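Local atomic coordinates of Rik1-associated factor 1 (Schizosaccharomyces pombe, PDB entry 4O9D), a protein that is a WD-repeat subunit of the Clr4 methyltransferase complex, which methylates histone H3 and so contributes to establishing heterochromatin. Residues P40-F45 against A391-V396; C214-D219 against A223-K228; V113-M118 against G163-S168. All coordinates share one frame; numbering follows the deposited sequence.

This part of the chain folds into an eight-bladed beta-propeller. Near the N terminus, 40-45 opens the longest loop, closed only when 391-396 arrives 346 residues later; interaction 1 joins the blade of strand 44-49 to the one in which N-terminal strand 21-26 meets 382-387, 393-398 and 403-407, the ring closure typical of WD propellers. Both other contacts nest inside this loop. Interaction 3 (113-118 with 163-168) links two consecutive blades and closes before interaction 2 opens, a hairpin of 214-219 with 223-228 within one blade, on the opposite side of the chain's centre from interaction 1. Interactions 1 and 3 touch, Lys-44 CD packing 3.7 Å from Met-118 SD.

Interaction 1 of 3, residues P40-F45 against A391-V396; sequences PLCEKF and ASKLTV. With EDO (1,2-ethanediol), chain C.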
ATOM      1  N   PRO A  40      10.540   4.419 -10.718  1.00 32.47           N
ATOM      2  CA  PRO A  40      11.458   3.283 -10.912  1.00 34.62           C
ATOM      3  C   PRO A  40      12.924   3.689 -10.713  1.00 37.09           C
ATOM      4  O   PRO A  40      13.660   2.990 -10.014  1.00 37.16           O
ATOM      5  CB  PRO A  40      11.203   2.854 -12.361  1.00 33.41           C
ATOM      6  CG  PRO A  40       9.783   3.334 -12.652  1.00 39.81           C
ATOM      7  CD  PRO A  40       9.603   4.602 -11.845  1.00 33.98           C
ATOM      8  N   LEU A  41      13.311   4.827 -11.297  1.00 36.17           N
ATOM      9  CA  LEU A  41      14.683   5.324 -11.235  1.00 35.27           C
ATOM     10  C   LEU A  41      15.085   5.735  -9.828  1.00 39.07           C
ATOM     11  O   LEU A  41      16.261   6.004  -9.570  1.00 44.51           O
ATOM     12  CB  LEU A  41      14.837   6.531 -12.167  1.00 38.68           C
ATOM     13  CG  LEU A  41      14.594   6.268 -13.653  1.00 40.73           C
ATOM     14  CD1 LEU A  41      14.500   7.569 -14.456  1.00 47.44           C
ATOM     15  CD2 LEU A  41      15.669   5.366 -14.225  1.00 43.20           C
ATOM     16  N   CYS A  42      14.114   5.799  -8.919  1.00 32.76           N
ATOM     17  CA  CYS A  42      14.351   6.316  -7.563  1.00 33.79           C
ATOM     18  C   CYS A  42      14.960   7.730  -7.618  1.00 34.74           C
ATOM     19  O   CYS A  42      15.883   8.055  -6.880  1.00 35.51           O
ATOM     20  CB  CYS A  42      15.234   5.358  -6.753  1.00 34.19           C
ATOM     21  SG  CYS A  42      15.201   5.655  -4.947  1.00 39.26           S
ATOM     22  N   GLU A  43      14.413   8.559  -8.503  1.00 34.57           N
ATOM     23  CA  GLU A  43      14.821   9.958  -8.662  1.00 37.48           C
ATOM     24  C   GLU A  43      13.784  10.905  -8.084  1.00 35.30           C
ATOM     25  O   GLU A  43      14.083  12.066  -7.787  1.00 33.84           O
ATOM     26  CB  GLU A  43      15.024  10.273 -10.149  1.00 37.47           C
ATOM     27  CG  GLU A  43      16.347   9.757 -10.684  1.00 41.79           C
ATOM     28  CD  GLU A  43      16.497   9.886 -12.190  1.00 46.51           C
ATOM     29  OE1 GLU A  43      17.560   9.460 -12.696  1.00 48.43           O
ATOM     30  OE2 GLU A  43      15.565  10.390 -12.866  1.00 46.51           O
ATOM     31  N   LYS A  44      12.558  10.410  -7.930  1.00 28.18           N
ATOM     32  CA  LYS A  44      11.451  11.252  -7.492  1.00 29.92           C
ATOM     33  C   LYS A  44      10.571  10.426  -6.585  1.00 30.82           C
ATOM     34  O   LYS A  44      10.614   9.196  -6.653  1.00 28.23           O
ATOM     35  CB  LYS A  44      10.649  11.737  -8.704  1.00 33.22           C
ATOM     36  CG  LYS A  44      11.450  12.608  -9.660  1.00 37.99           C
ATOM     37  CD  LYS A  44      10.568  13.182 -10.754  1.00 43.33           C
ATOM     38  CE  LYS A  44      11.267  14.305 -11.510  1.00 46.56           C
ATOM     39  NZ  LYS A  44      10.959  15.634 -10.901  1.00 48.30           N
ATOM     40  N   PHE A  45       9.791  11.095  -5.737  1.00 27.20           N
ATOM     41  CA  PHE A  45       8.888  10.408  -4.827  1.00 24.47           C
ATOM     42  C   PHE A  45       7.589  11.205  -4.772  1.00 25.64           C
ATOM     43  O   PHE A  45       7.539  12.348  -5.216  1.00 24.47           O
ATOM     44  CB  PHE A  45       9.514  10.314  -3.429  1.00 26.46           C
ATOM     45  CG  PHE A  45       9.669  11.642  -2.763  1.00 27.47           C
ATOM     46  CD1 PHE A  45       8.641  12.171  -2.001  1.00 25.95           C
ATOM     47  CD2 PHE A  45      10.843  12.388  -2.928  1.00 31.87           C
ATOM     48  CE1 PHE A  45       8.782  13.425  -1.377  1.00 30.24           C
ATOM     49  CE2 PHE A  45      10.997  13.636  -2.317  1.00 27.06           C
ATOM     50  CZ  PHE A  45       9.969  14.160  -1.545  1.00 28.80           C
ATOM     51  N   ALA A 391      16.501   0.045  -1.823  1.00 33.06           N
ATOM     52  CA  ALA A 391      16.941  -0.005  -0.424  1.00 35.04           C
ATOM     53  C   ALA A 391      17.650   1.276   0.042  1.00 33.77           C
ATOM     54  O   ALA A 391      18.148   1.344   1.182  1.00 30.36           O
ATOM     55  CB  ALA A 391      17.859  -1.216  -0.213  1.00 34.08           C
ATOM     56  N   SER A 392      17.680   2.294  -0.821  1.00 33.22           N
ATOM     57  CA  SER A 392      18.446   3.513  -0.542  1.00 34.23           C
ATOM     58  C   SER A 392      17.628   4.551   0.213  1.00 34.39           C
ATOM     59  O   SER A 392      18.172   5.547   0.704  1.00 35.80           O
ATOM     60  CB  SER A 392      18.996   4.136  -1.838  1.00 38.76           C
ATOM     61  OG  SER A 392      17.987   4.823  -2.582  1.00 36.56           O
ATOM     62  N   LYS A 393      16.324   4.327   0.305  1.00 29.58           N
ATOM     63  CA  LYS A 393      15.452   5.271   0.991  1.00 28.95           C
ATOM     64  C   LYS A 393      14.516   4.529   1.929  1.00 31.17           C
ATOM     65  O   LYS A 393      14.060   3.425   1.610  1.00 29.78           O
ATOM     66  CB  LYS A 393      14.626   6.059  -0.025  1.00 31.83           C
ATOM     67  CG  LYS A 393      15.461   6.862  -1.028  1.00 34.84           C
ATOM     68  CD  LYS A 393      16.259   7.958  -0.321  1.00 31.52           C
ATOM     69  CE  LYS A 393      17.223   8.686  -1.263  1.00 39.43           C
ATOM     70  NZ  LYS A 393      18.278   7.779  -1.828  1.00 35.59           N
ATOM     71  N   LEU A 394      14.243   5.130   3.087  1.00 27.86           N
ATOM     72  CA  LEU A 394      13.143   4.699   3.942  1.00 27.15           C
ATOM     73  C   LEU A 394      12.339   5.945   4.377  1.00 26.88           C
ATOM     74  O   LEU A 394      12.911   6.965   4.772  1.00 28.92           O
ATOM     75  CB  LEU A 394      13.675   3.912   5.152  1.00 27.26           C
ATOM     76  CG  LEU A 394      12.629   3.554   6.209  1.00 28.14           C
ATOM     77  CD1 LEU A 394      11.564   2.576   5.650  1.00 26.05           C
ATOM     78  CD2 LEU A 394      13.301   2.960   7.477  1.00 29.60           C
ATOM     79  N   THR A 395      11.021   5.881   4.251  1.00 24.21           N
ATOM     80  CA  THR A 395      10.179   7.010   4.573  1.00 20.65           C
ATOM     81  C   THR A 395       9.208   6.527   5.635  1.00 22.19           C
ATOM     82  O   THR A 395       8.579   5.486   5.462  1.00 25.18           O
ATOM     83  CB  THR A 395       9.401   7.531   3.295  1.00 23.02           C
ATOM     84  OG1 THR A 395      10.328   7.941   2.282  1.00 24.81           O
ATOM     85  CG2 THR A 395       8.549   8.714   3.658  1.00 25.61           C
ATOM     86  N   VAL A 396       9.092   7.274   6.733  1.00 22.76           N
ATOM     87  CA  VAL A 396       8.223   6.903   7.827  1.00 22.59           C
ATOM     88  C   VAL A 396       7.355   8.096   8.212  1.00 27.93           C
ATOM     89  O   VAL A 396       7.849   9.208   8.307  1.00 24.92           O
ATOM     90  CB  VAL A 396       9.075   6.433   9.041  1.00 24.18           C
ATOM     91  CG1 VAL A 396       8.199   6.038  10.210  1.00 25.40           C
ATOM     92  CG2 VAL A 396       9.961   5.272   8.608  1.00 23.89           C
TER
HETATM   93  C1  EDO C 701       8.686  18.118  -8.008  1.00 35.54           C
HETATM   94  O1  EDO C 701       9.112  17.568  -9.262  1.00 50.59           O
HETATM   95  C2  EDO C 701       9.868  18.763  -7.282  1.00 38.30           C
HETATM   96  O2  EDO C 701      10.593  19.656  -8.140  1.00 39.59           O
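Ser-392 OG, the polar atom that faces Cys-42 across this small surface contact, is gripped from its own segment and the residues before it: Lys-393 NZ donates to Ser-392 OG over 3.1 Å, and Asp-390 holds the same hydroxyl through OD1. The cysteine thiol comes up to this cluster, Cys-42 SG stopping 3.7 Å from Ser-392 OG. The sulfur also rests alongside the aliphatic root of the lysine, with Cys-42 SG 4.1 Å from Lys-393 CG. Cys-42 reaches across because its sulfur stands opposite the backbone N (chi1 -164°), on a residue whose positive phi and psi place it in the left-handed region of the turn between strands 33-38 and 44-49. Lys-393 does the reverse and folds back on its own strand: bends at chi2 (-65°) and chi4 (-63°) return the ammonium to the preceding residue, where Lys-393 NZ also makes a weak bond to Ser-392 O at 3.4 Å. The curled chain offers its CG methylene to the sulfur, while its charge has a further partner in a cation-pi contact with Phe-67. The turn bearing Cys-42 is itself pinned by Asn-39, whose OD1 accepts the backbone N-H groups of Glu-43 and Lys-44. Further along, Lys-44 pairs with Asp-66 in a salt bridge and reaches a 1,2-ethanediol, probably from the crystallisation liquor, through a weak bond from Lys-44 NZ to O1 at 3.1 Å. The contact lies between neighbouring blades of the propeller, although its two segments are far apart in sequence: Cys-42 sits just before strand 44-49, Ser-392 just before strand 393-398 within a WD repeat, and Tyr-38 of strand 33-38 bridges them by packing on Phe-45 and Lys-393 and bonding Thr-395.

Interaction 2 of 3, residues C214-D219 against A223-K228; sequences CLALFD and ASFVQK
Phe-218 and Phe-225 form the tight side of this antiparallel hairpin, a T-shaped pair in which the edge of Phe-225 meets the face of Phe-218, with ring centroids 5.7 Å apart and planes at 81°. Phe-225 swings its ring along the strand with CG opposite the backbone N (chi1 180°), which brings CD1 to 4.0 Å from Phe-218 CZ and CE1 to 3.9 Å from Ala-216 CB. Tyr-173 stacks on Phe-225, while Ile-201, Tyr-203 and Leu-171 touch Phe-218. Without the ring of Phe-218, as with an alanine here, the edge of Phe-225 is likely to lose the face it meets and a gap to open toward Ile-201 and Leu-171.

Between the strands runs the backbone ladder. A classic beta bulge sets both Val-226 and Gln-227 against Leu-217: Val-226 N bonds Leu-217 O at 2.8 Å, and Leu-217 N bonds Gln-227 O, also at 2.8 Å. Near the turn, Asp-219 N bonds Ser-224 O at 2.8 Å.

The loose side is the outermost strand itself, where Val-226 is exposed and Ser-224, Gln-227 and Lys-228 partly so, and where Gln-227 N reaches Leu-217 O only weakly. Val-226 touches Leu-217 by CG1 and lays CG2 3.5 Å from Asp-219 N.

Thr-222 in the turn holds Asp-219 and Ser-224 OG, and the carbonyl of Tyr-268 takes Gln-227 NE2. The chemistry is thus divided: an apolar aromatic pair on one face, a bulged backbone ladder between the strands, and charged ends matched in salt bridges, Asp-219 with Lys-198 of strand 198-204 and Lys-228 with Asp-233.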
ATOM      1  N   CYS A 214     -14.493 -11.428  -0.213  1.00 21.68           N
ATOM      2  CA  CYS A 214     -13.955 -12.602  -0.906  1.00 22.17           C
ATOM      3  C   CYS A 214     -12.699 -12.213  -1.704  1.00 22.20           C
ATOM      4  O   CYS A 214     -12.317 -11.040  -1.750  1.00 21.30           O
ATOM      5  CB  CYS A 214     -15.004 -13.183  -1.848  1.00 23.93           C
ATOM      6  SG  CYS A 214     -15.539 -12.029  -3.123  1.00 27.22           S
ATOM      7  N   LEU A 215     -12.075 -13.217  -2.316  1.00 19.96           N
ATOM      8  CA  LEU A 215     -10.879 -13.031  -3.124  1.00 22.41           C
ATOM      9  C   LEU A 215     -11.120 -13.690  -4.493  1.00 24.66           C
ATOM     10  O   LEU A 215     -11.500 -14.870  -4.557  1.00 22.03           O
ATOM     11  CB  LEU A 215      -9.672 -13.653  -2.395  1.00 20.31           C
ATOM     12  CG  LEU A 215      -8.297 -13.355  -2.995  1.00 22.95           C
ATOM     13  CD1 LEU A 215      -7.959 -11.853  -2.778  1.00 19.55           C
ATOM     14  CD2 LEU A 215      -7.259 -14.267  -2.393  1.00 23.82           C
ATOM     15  N   ALA A 216     -10.980 -12.914  -5.577  1.00 19.87           N
ATOM     16  CA  ALA A 216     -11.261 -13.414  -6.928  1.00 19.73           C
ATOM     17  C   ALA A 216     -10.107 -13.191  -7.906  1.00 23.19           C
ATOM     18  O   ALA A 216      -9.204 -12.378  -7.651  1.00 23.78           O
ATOM     19  CB  ALA A 216     -12.517 -12.760  -7.484  1.00 22.92           C
ATOM     20  N   LEU A 217     -10.145 -13.908  -9.030  1.00 22.62           N
ATOM     21  CA  LEU A 217      -9.115 -13.768 -10.041  1.00 20.63           C
ATOM     22  C   LEU A 217      -9.731 -13.387 -11.380  1.00 26.04           C
ATOM     23  O   LEU A 217     -10.801 -13.896 -11.735  1.00 22.39           O
ATOM     24  CB  LEU A 217      -8.370 -15.084 -10.203  1.00 18.32           C
ATOM     25  CG  LEU A 217      -7.045 -15.034 -10.978  1.00 27.33           C
ATOM     26  CD1 LEU A 217      -5.930 -14.274 -10.194  1.00 22.39           C
ATOM     27  CD2 LEU A 217      -6.601 -16.473 -11.349  1.00 27.68           C
ATOM     28  N   PHE A 218      -9.041 -12.518 -12.124  1.00 25.28           N
ATOM     29  CA  PHE A 218      -9.481 -12.110 -13.465  1.00 23.26           C
ATOM     30  C   PHE A 218      -8.335 -12.302 -14.484  1.00 29.68           C
ATOM     31  O   PHE A 218      -7.153 -12.234 -14.131  1.00 23.80           O
ATOM     32  CB  PHE A 218      -9.897 -10.639 -13.456  1.00 25.37           C
ATOM     33  CG  PHE A 218     -11.201 -10.364 -12.748  1.00 23.04           C
ATOM     34  CD1 PHE A 218     -11.249 -10.247 -11.360  1.00 24.26           C
ATOM     35  CD2 PHE A 218     -12.366 -10.191 -13.474  1.00 23.07           C
ATOM     36  CE1 PHE A 218     -12.457  -9.984 -10.711  1.00 27.79           C
ATOM     37  CE2 PHE A 218     -13.567  -9.933 -12.845  1.00 26.59           C
ATOM     38  CZ  PHE A 218     -13.623  -9.835 -11.462  1.00 23.46           C
ATOM     39  N   ASP A 219      -8.673 -12.543 -15.749  1.00 25.00           N
ATOM     40  CA  ASP A 219      -7.663 -12.540 -16.808  1.00 25.05           C
ATOM     41  C   ASP A 219      -7.514 -11.111 -17.334  1.00 27.54           C
ATOM     42  O   ASP A 219      -8.516 -10.463 -17.676  1.00 28.81           O
ATOM     43  CB  ASP A 219      -8.079 -13.484 -17.950  1.00 34.10           C
ATOM     44  CG  ASP A 219      -7.074 -13.493 -19.073  1.00 34.78           C
ATOM     45  OD1 ASP A 219      -5.961 -14.013 -18.856  1.00 34.42           O
ATOM     46  OD2 ASP A 219      -7.385 -12.941 -20.150  1.00 32.16           O
ATOM     47  N   ALA A 223      -9.941  -9.294 -19.655  1.00 30.18           N
ATOM     48  CA  ALA A 223     -10.709  -8.634 -18.610  1.00 24.84           C
ATOM     49  C   ALA A 223     -11.888  -9.479 -18.121  1.00 25.54           C
ATOM     50  O   ALA A 223     -12.931  -8.942 -17.758  1.00 30.66           O
ATOM     51  CB  ALA A 223     -11.218  -7.303 -19.108  1.00 28.93           C
ATOM     52  N   SER A 224     -11.745 -10.795 -18.118  1.00 25.72           N
ATOM     53  CA  SER A 224     -12.862 -11.651 -17.724  1.00 24.66           C
ATOM     54  C   SER A 224     -12.630 -12.333 -16.372  1.00 30.23           C
ATOM     55  O   SER A 224     -11.489 -12.596 -15.969  1.00 23.66           O
ATOM     56  CB  SER A 224     -13.117 -12.704 -18.803  1.00 31.19           C
ATOM     57  OG  SER A 224     -11.921 -13.430 -19.048  1.00 39.54           O
ATOM     58  N   PHE A 225     -13.719 -12.607 -15.675  1.00 27.48           N
ATOM     59  CA  PHE A 225     -13.664 -13.368 -14.422  1.00 29.01           C
ATOM     60  C   PHE A 225     -13.128 -14.768 -14.672  1.00 30.33           C
ATOM     61  O   PHE A 225     -13.525 -15.419 -15.640  1.00 27.04           O
ATOM     62  CB  PHE A 225     -15.073 -13.453 -13.844  1.00 27.78           C
ATOM     63  CG  PHE A 225     -15.168 -14.208 -12.555  1.00 27.67           C
ATOM     64  CD1 PHE A 225     -14.811 -13.607 -11.356  1.00 27.34           C
ATOM     65  CD2 PHE A 225     -15.645 -15.510 -12.534  1.00 28.97           C
ATOM     66  CE1 PHE A 225     -14.916 -14.294 -10.159  1.00 23.25           C
ATOM     67  CE2 PHE A 225     -15.749 -16.208 -11.327  1.00 30.02           C
ATOM     68  CZ  PHE A 225     -15.388 -15.592 -10.145  1.00 26.64           C
ATOM     69  N   VAL A 226     -12.233 -15.240 -13.800  1.00 23.06           N
ATOM     70  CA  VAL A 226     -11.687 -16.579 -13.929  1.00 23.73           C
ATOM     71  C   VAL A 226     -12.163 -17.506 -12.802  1.00 30.49           C
ATOM     72  O   VAL A 226     -12.644 -18.599 -13.081  1.00 29.67           O
ATOM     73  CB  VAL A 226     -10.149 -16.545 -14.021  1.00 30.61           C
ATOM     74  CG1 VAL A 226      -9.542 -17.931 -13.840  1.00 27.69           C
ATOM     75  CG2 VAL A 226      -9.723 -15.898 -15.352  1.00 30.15           C
ATOM     76  N   GLN A 227     -12.045 -17.077 -11.543  1.00 25.68           N
ATOM     77  CA  GLN A 227     -12.425 -17.928 -10.415  1.00 25.85           C
ATOM     78  C   GLN A 227     -12.555 -17.147  -9.090  1.00 25.88           C
ATOM     79  O   GLN A 227     -11.977 -16.056  -8.914  1.00 20.09           O
ATOM     80  CB  GLN A 227     -11.384 -19.034 -10.226  1.00 30.19           C
ATOM     81  CG  GLN A 227     -10.107 -18.550  -9.562  1.00 25.71           C
ATOM     82  CD  GLN A 227      -9.031 -19.627  -9.412  1.00 35.14           C
ATOM     83  OE1 GLN A 227      -8.818 -20.438 -10.309  1.00 36.38           O
ATOM     84  NE2 GLN A 227      -8.325 -19.613  -8.279  1.00 30.13           N
ATOM     85  N   LYS A 228     -13.348 -17.696  -8.177  1.00 23.63           N
ATOM     86  CA  LYS A 228     -13.256 -17.302  -6.767  1.00 26.90           C
ATOM     87  C   LYS A 228     -12.205 -18.214  -6.105  1.00 26.70           C
ATOM     88  O   LYS A 228     -12.229 -19.440  -6.294  1.00 25.39           O
ATOM     89  CB  LYS A 228     -14.619 -17.456  -6.088  1.00 28.79           C
ATOM     90  CG  LYS A 228     -14.707 -16.959  -4.649  1.00 30.87           C
ATOM     91  CD  LYS A 228     -16.039 -17.407  -4.004  1.00 31.60           C
ATOM     92  CE  LYS A 228     -16.462 -16.475  -2.852  1.00 41.37           C
ATOM     93  NZ  LYS A 228     -17.772 -16.880  -2.219  1.00 36.61           N
TER

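Interaction 3 of 3, residues V113-M118 against G163-S168; sequences VKVWDM and GEILTS. With EDO (1,2-ethanediol), chain C.
Val-115 turns both methyls to Gly-163 and Ile-165, placed by a chi1 of 179°: CG1, opposite the backbone N, makes the nearer approach to the glycine, while CG2, opposite the carbonyl carbon, touches both the glycine carbonyl and Ile-165 CD1. Ile-165 completes the approach with chi1 -60° and chi2 -70°, a kinked chain whose terminal methyl comes nearer than the rest of the side chain. The closest touch is Val-115 CG1 to Gly-163 O, 3.4 Å, a carbon-oxygen packing contact. Beside it Val-115 CG2 lies 4.0 Å from Ile-165 CD1, the two branched chains slanting past each other. The backbone angles of Gly-163 by themselves call for glycine, since at its positive phi a CB would be pushed against the carbonyl of the residue before; standing 3.5 Å from Val-115 CG1, such a CB would add to the crowding.

In the propeller this is a junction between consecutive blades. Strand 113-117, within a WD repeat, sends Val-115 toward the turn that leads into 165-171, the outermost strand of the following blade. Trp-116 and Asp-117, the WD dipeptide of this repeat, follow at once. The side chain of Trp-116 leaves the backbone away from 163-168, and its NE1 bonds Thr-106 OG1; Asp-117 bonds Glu-119 and Asn-121 in the turn beyond.

Within its own blade, Val-115 is backed by Phe-103 and Tyr-105 of strand 103-108, and its backbone pairs with Cys-123 and Gly-124. Ile-165 rests on Thr-158 of strand 153-158. At the end of 113-118, Met-118 O is joined by a weak 3.5 Å bond from O1 of a 1,2-ethanediol, which also bonds Thr-71.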
ATOM      1  N   VAL A 113      -9.630   8.558 -10.803  1.00 23.44           N
ATOM      2  CA  VAL A 113      -8.229   8.278 -11.016  1.00 22.29           C
ATOM      3  C   VAL A 113      -7.624   9.434 -11.848  1.00 23.89           C
ATOM      4  O   VAL A 113      -8.172   9.781 -12.902  1.00 22.31           O
ATOM      5  CB  VAL A 113      -8.029   6.945 -11.773  1.00 23.61           C
ATOM      6  CG1 VAL A 113      -6.561   6.637 -11.878  1.00 20.93           C
ATOM      7  CG2 VAL A 113      -8.748   5.792 -11.056  1.00 27.00           C
ATOM      8  N   LYS A 114      -6.519  10.021 -11.388  1.00 22.38           N
ATOM      9  CA  LYS A 114      -5.844  11.102 -12.138  1.00 23.61           C
ATOM     10  C   LYS A 114      -4.424  10.726 -12.547  1.00 28.96           C
ATOM     11  O   LYS A 114      -3.766   9.872 -11.922  1.00 23.30           O
ATOM     12  CB  LYS A 114      -5.850  12.424 -11.355  1.00 23.12           C
ATOM     13  CG  LYS A 114      -7.273  12.995 -11.175  1.00 24.65           C
ATOM     14  CD  LYS A 114      -7.356  14.226 -10.258  1.00 27.25           C
ATOM     15  CE  LYS A 114      -8.794  14.781 -10.163  1.00 27.75           C
ATOM     16  NZ  LYS A 114      -8.863  16.082  -9.424  1.00 31.30           N
ATOM     17  N   VAL A 115      -3.966  11.376 -13.611  1.00 25.88           N
ATOM     18  CA  VAL A 115      -2.651  11.124 -14.185  1.00 25.14           C
ATOM     19  C   VAL A 115      -1.900  12.465 -14.257  1.00 29.71           C
ATOM     20  O   VAL A 115      -2.387  13.397 -14.908  1.00 27.27           O
ATOM     21  CB  VAL A 115      -2.788  10.550 -15.624  1.00 21.45           C
ATOM     22  CG1 VAL A 115      -1.417  10.316 -16.226  1.00 25.48           C
ATOM     23  CG2 VAL A 115      -3.609   9.272 -15.614  1.00 24.13           C
ATOM     24  N   TRP A 116      -0.735  12.559 -13.610  1.00 26.49           N
ATOM     25  CA  TRP A 116       0.015  13.814 -13.531  1.00 26.74           C
ATOM     26  C   TRP A 116       1.398  13.684 -14.188  1.00 28.47           C
ATOM     27  O   TRP A 116       2.046  12.649 -14.078  1.00 26.57           O
ATOM     28  CB  TRP A 116       0.228  14.239 -12.063  1.00 27.37           C
ATOM     29  CG  TRP A 116      -0.965  14.126 -11.164  1.00 25.30           C
ATOM     30  CD1 TRP A 116      -1.363  13.012 -10.466  1.00 28.76           C
ATOM     31  CD2 TRP A 116      -1.903  15.163 -10.823  1.00 29.95           C
ATOM     32  NE1 TRP A 116      -2.497  13.289  -9.729  1.00 24.75           N
ATOM     33  CE2 TRP A 116      -2.851  14.598  -9.939  1.00 30.40           C
ATOM     34  CE3 TRP A 116      -2.046  16.509 -11.196  1.00 29.36           C
ATOM     35  CZ2 TRP A 116      -3.921  15.329  -9.429  1.00 28.29           C
ATOM     36  CZ3 TRP A 116      -3.096  17.230 -10.681  1.00 26.17           C
ATOM     37  CH2 TRP A 116      -4.028  16.641  -9.817  1.00 29.28           C
ATOM     38  N   ASP A 117       1.883  14.739 -14.840  1.00 33.71           N
ATOM     39  CA  ASP A 117       3.246  14.688 -15.356  1.00 30.49           C
ATOM     40  C   ASP A 117       4.203  15.181 -14.263  1.00 32.23           C
ATOM     41  O   ASP A 117       3.768  15.621 -13.191  1.00 31.08           O
ATOM     42  CB  ASP A 117       3.408  15.458 -16.686  1.00 33.95           C
ATOM     43  CG  ASP A 117       3.260  16.975 -16.534  1.00 33.77           C
ATOM     44  OD1 ASP A 117       3.520  17.527 -15.441  1.00 30.74           O
ATOM     45  OD2 ASP A 117       2.889  17.629 -17.538  1.00 37.70           O
ATOM     46  N   MET A 118       5.501  15.101 -14.513  1.00 33.06           N
ATOM     47  CA  MET A 118       6.451  15.415 -13.453  1.00 34.01           C
ATOM     48  C   MET A 118       6.515  16.909 -13.098  1.00 38.53           C
ATOM     49  O   MET A 118       7.238  17.287 -12.172  1.00 37.48           O
ATOM     50  CB  MET A 118       7.841  14.854 -13.779  1.00 36.07           C
ATOM     51  CG  MET A 118       7.900  13.328 -13.762  1.00 36.60           C
ATOM     52  SD  MET A 118       7.268  12.592 -12.219  1.00 36.08           S
ATOM     53  CE  MET A 118       5.532  12.291 -12.592  1.00 32.29           C
ATOM     54  N   GLY A 163       0.149  10.755 -21.499  1.00 32.79           N
ATOM     55  CA  GLY A 163      -0.498  10.499 -20.215  1.00 30.02           C
ATOM     56  C   GLY A 163      -2.012  10.362 -20.326  1.00 31.94           C
ATOM     57  O   GLY A 163      -2.691  10.000 -19.353  1.00 23.51           O
ATOM     58  N   GLU A 164      -2.555  10.642 -21.512  1.00 24.28           N
ATOM     59  CA  GLU A 164      -4.000  10.568 -21.689  1.00 24.58           C
ATOM     60  C   GLU A 164      -4.492   9.120 -21.531  1.00 23.01           C
ATOM     61  O   GLU A 164      -3.864   8.183 -22.033  1.00 25.41           O
ATOM     62  CB  GLU A 164      -4.406  11.124 -23.069  1.00 27.46           C
ATOM     63  CG  GLU A 164      -5.881  10.949 -23.397  1.00 29.38           C
ATOM     64  CD  GLU A 164      -6.302  11.777 -24.611  1.00 36.75           C
ATOM     65  OE1 GLU A 164      -5.407  12.267 -25.337  1.00 32.02           O
ATOM     66  OE2 GLU A 164      -7.522  11.940 -24.830  1.00 36.50           O
ATOM     67  N   ILE A 165      -5.597   8.953 -20.809  1.00 23.11           N
ATOM     68  CA  ILE A 165      -6.286   7.653 -20.683  1.00 23.14           C
ATOM     69  C   ILE A 165      -6.827   7.185 -22.054  1.00 29.88           C
ATOM     70  O   ILE A 165      -7.657   7.862 -22.659  1.00 25.91           O
ATOM     71  CB  ILE A 165      -7.488   7.750 -19.712  1.00 25.77           C
ATOM     72  CG1 ILE A 165      -7.018   8.175 -18.315  1.00 24.49           C
ATOM     73  CG2 ILE A 165      -8.251   6.404 -19.629  1.00 26.58           C
ATOM     74  CD1 ILE A 165      -6.246   7.116 -17.646  1.00 27.38           C
ATOM     75  N   LEU A 166      -6.354   6.040 -22.533  1.00 27.08           N
ATOM     76  CA  LEU A 166      -6.710   5.545 -23.865  1.00 24.18           C
ATOM     77  C   LEU A 166      -7.822   4.488 -23.900  1.00 28.63           C
ATOM     78  O   LEU A 166      -8.666   4.484 -24.822  1.00 27.25           O
ATOM     79  CB  LEU A 166      -5.462   4.958 -24.519  1.00 29.85           C
ATOM     80  CG  LEU A 166      -4.383   6.019 -24.771  1.00 36.96           C
ATOM     81  CD1 LEU A 166      -3.076   5.401 -25.281  1.00 31.03           C
ATOM     82  CD2 LEU A 166      -4.933   7.063 -25.741  1.00 28.58           C
ATOM     83  N   THR A 167      -7.786   3.562 -22.942  1.00 24.38           N
ATOM     84  CA  THR A 167      -8.739   2.444 -22.912  1.00 23.55           C
ATOM     85  C   THR A 167      -9.182   2.196 -21.494  1.00 26.06           C
ATOM     86  O   THR A 167      -8.457   2.536 -20.559  1.00 27.10           O
ATOM     87  CB  THR A 167      -8.151   1.116 -23.479  1.00 26.37           C
ATOM     88  OG1 THR A 167      -7.172   0.566 -22.583  1.00 31.89           O
ATOM     89  CG2 THR A 167      -7.515   1.340 -24.827  1.00 28.81           C
ATOM     90  N   SER A 168     -10.372   1.620 -21.332  1.00 24.17           N
ATOM     91  CA  SER A 168     -10.798   1.131 -20.031  1.00 24.80           C
ATOM     92  C   SER A 168     -11.574  -0.173 -20.187  1.00 30.26           C
ATOM     93  O   SER A 168     -12.215  -0.423 -21.229  1.00 25.93           O
ATOM     94  CB  SER A 168     -11.640   2.177 -19.259  1.00 25.85           C
ATOM     95  OG  SER A 168     -12.907   2.410 -19.863  1.00 34.65           O
TER
HETATM   96  C1  EDO C 701       8.686  18.118  -8.008  1.00 35.54           C
HETATM   97  O1  EDO C 701       9.112  17.568  -9.262  1.00 50.59           O
HETATM   98  C2  EDO C 701       9.868  18.763  -7.282  1.00 38.30           C
HETATM   99  O2  EDO C 701      10.593  19.656  -8.140  1.00 39.59           O